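Local atomic coordinates of glycerol dehydrogenase (Schizosaccharomyces pombe, PDB entry 1TA9), a protein that catalyses the NAD-dependent oxidation of glycerol to dihydroxyacetone at a zinc site and takes part in the assimilation of glycerol. Residues 362-367 with 428-433. Numbering follows the deposited sequence.
Sequences MAKCHL and TGWTER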
loop_
_atom_site.group_PDB
_atom_site.type_symbol
_atom_site.label_atom_id
_atom_site.label_comp_id
_atom_site.label_asym_id
_atom_site.label_seq_id
_atom_site.Cartn_x
_atom_site.Cartn_y
_atom_site.Cartn_z
ATOM N N MET B 362 5.344 -22.143 15.720
ATOM C CA MET B 362 5.714 -23.072 16.781
ATOM C C MET B 362 6.201 -24.388 16.184
ATOM O O MET B 362 7.189 -24.964 16.646
ATOM C CB MET B 362 4.528 -23.330 17.714
ATOM C CG MET B 362 4.154 -22.138 18.586
ATOM S SD MET B 362 2.723 -22.495 19.630
ATOM C CE MET B 362 2.603 -20.954 20.604
ATOM N N ALA B 363 5.508 -24.857 15.150
ATOM C CA ALA B 363 5.886 -26.100 14.491
ATOM C C ALA B 363 7.290 -25.993 13.897
ATOM O O ALA B 363 8.077 -26.928 13.994
ATOM C CB ALA B 363 4.879 -26.442 13.401
ATOM N N LYS B 364 7.604 -24.857 13.277
ATOM C CA LYS B 364 8.928 -24.674 12.680
ATOM C C LYS B 364 10.024 -24.691 13.740
ATOM O O LYS B 364 11.161 -25.074 13.461
ATOM C CB LYS B 364 8.986 -23.358 11.896
ATOM C CG LYS B 364 7.978 -23.287 10.757
ATOM C CD LYS B 364 8.048 -21.955 10.016
ATOM C CE LYS B 364 6.998 -21.902 8.913
ATOM N NZ LYS B 364 7.059 -20.624 8.142
ATOM N N CYS B 365 9.678 -24.274 14.955
ATOM C CA CYS B 365 10.619 -24.238 16.067
ATOM C C CYS B 365 10.699 -25.582 16.783
ATOM O O CYS B 365 11.452 -25.734 17.743
ATOM C CB CYS B 365 10.214 -23.156 17.076
ATOM S SG CYS B 365 10.398 -21.464 16.469
ATOM N N HIS B 366 9.905 -26.542 16.319
ATOM C CA HIS B 366 9.866 -27.887 16.892
ATOM C C HIS B 366 9.167 -27.954 18.249
ATOM O O HIS B 366 9.564 -28.719 19.130
ATOM C CB HIS B 366 11.280 -28.466 17.019
ATOM C CG HIS B 366 11.317 -29.965 17.017
ATOM N ND1 HIS B 366 11.126 -30.714 15.874
ATOM C CD2 HIS B 366 11.516 -30.858 18.018
ATOM C CE1 HIS B 366 11.209 -32.000 16.170
ATOM N NE2 HIS B 366 11.446 -32.114 17.464
ATOM N N LEU B 367 8.131 -27.139 18.415
ATOM C CA LEU B 367 7.342 -27.132 19.637
ATOM C C LEU B 367 6.098 -27.971 19.358
ATOM O O LEU B 367 5.572 -27.957 18.244
ATOM C CB LEU B 367 6.929 -25.701 20.002
ATOM C CG LEU B 367 8.027 -24.830 20.626
ATOM C CD1 LEU B 367 7.644 -23.355 20.548
ATOM C CD2 LEU B 367 8.233 -25.253 22.081
ATOM N N THR B 428 -1.015 -28.218 4.926
ATOM C CA THR B 428 0.336 -27.864 4.508
ATOM C C THR B 428 1.248 -29.049 4.228
ATOM O O THR B 428 2.334 -28.876 3.677
ATOM C CB THR B 428 1.027 -27.004 5.576
ATOM O OG1 THR B 428 1.190 -27.778 6.771
ATOM C CG2 THR B 428 0.195 -25.771 5.887
ATOM N N GLY B 429 0.822 -30.246 4.612
ATOM C CA GLY B 429 1.659 -31.411 4.390
ATOM C C GLY B 429 2.878 -31.414 5.299
ATOM O O GLY B 429 3.887 -32.060 5.000
ATOM N N TRP B 430 2.788 -30.689 6.412
ATOM C CA TRP B 430 3.878 -30.606 7.386
ATOM C C TRP B 430 4.107 -31.972 8.032
ATOM O O TRP B 430 3.214 -32.525 8.674
ATOM C CB TRP B 430 3.532 -29.561 8.452
ATOM C CG TRP B 430 4.614 -29.316 9.456
ATOM C CD1 TRP B 430 4.691 -29.823 10.725
ATOM C CD2 TRP B 430 5.768 -28.485 9.284
ATOM N NE1 TRP B 430 5.821 -29.354 11.353
ATOM C CE2 TRP B 430 6.500 -28.531 10.491
ATOM C CE3 TRP B 430 6.255 -27.704 8.226
ATOM C CZ2 TRP B 430 7.698 -27.825 10.669
ATOM C CZ3 TRP B 430 7.448 -27.000 8.404
ATOM C CH2 TRP B 430 8.154 -27.069 9.619
ATOM N N THR B 431 5.313 -32.508 7.870
ATOM C CA THR B 431 5.641 -33.827 8.407
ATOM C C THR B 431 6.450 -33.838 9.704
ATOM O O THR B 431 6.504 -34.859 10.390
ATOM C CB THR B 431 6.408 -34.662 7.361
ATOM O OG1 THR B 431 7.604 -33.969 6.983
ATOM C CG2 THR B 431 5.551 -34.887 6.124
ATOM N N GLU B 432 7.080 -32.717 10.042
ATOM C CA GLU B 432 7.884 -32.645 11.260
ATOM C C GLU B 432 6.987 -32.793 12.496
ATOM O O GLU B 432 5.872 -32.274 12.531
ATOM C CB GLU B 432 8.646 -31.313 11.290
ATOM C CG GLU B 432 9.623 -31.133 12.449
ATOM C CD GLU B 432 10.505 -29.891 12.288
ATOM O OE1 GLU B 432 11.198 -29.512 13.262
ATOM O OE2 GLU B 432 10.511 -29.298 11.185
ATOM N N ARG B 433 7.475 -33.510 13.506
ATOM C CA ARG B 433 6.704 -33.730 14.729
ATOM C C ARG B 433 7.599 -33.743 15.961
ATOM O O ARG B 433 8.723 -34.245 15.916
ATOM C CB ARG B 433 5.974 -35.074 14.660
ATOM C CG ARG B 433 4.943 -35.201 13.546
ATOM C CD ARG B 433 3.624 -34.544 13.929
ATOM N NE ARG B 433 2.581 -34.850 12.955
ATOM C CZ ARG B 433 2.514 -34.328 11.733
ATOM N NH1 ARG B 433 3.429 -33.460 11.325
ATOM N NH2 ARG B 433 1.536 -34.689 10.911
HETATM O O HOH W 1 7.187 -29.589 14.015
HETATM O O HOH W 2 11.454 -26.460 11.122
HETATM O O HOH W 3 11.220 -34.585 18.091
#
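Trp430, Glu432 and His366 all carry CG anti to the backbone N, at chi1 -176° for the indole, and Glu432 then runs on extended until its carboxylate meets the imidazole. His366 ND1 donates to Glu432 OE1 over 2.9 Å at a nearly straight 162°; the oxygen lies close to the ring plane and accepts through its anti lone pair. The other carboxylate oxygen, OE2, accepts a hydrogen bond from a water that also donates to the carbonyl of Lys364. His366, at positive phi, closes helix 352-364 with a Schellman motif, and the loop after helix 407-428, in the all-helical part of this iron-containing alcohol dehydrogenase fold, packs against that C-terminus, away from the zinc site. A leucine in place of His366 would have no N-H for Glu432 OE1, and the loop would probably be held less firmly against the helix end. Ala363 CB sits over one face of the Trp430 indole, 3.7 Å from NE1, while the backbone N of Glu432 lies over the opposite face. Another water joins NE1 to the Ala363 carbonyl, and Trp424 of helix 407-428 touches both Ala363 and the indole. Within the loop, Arg433 NH1 donates to the carbonyl O of both Trp430 (2.8 Å) and Glu432.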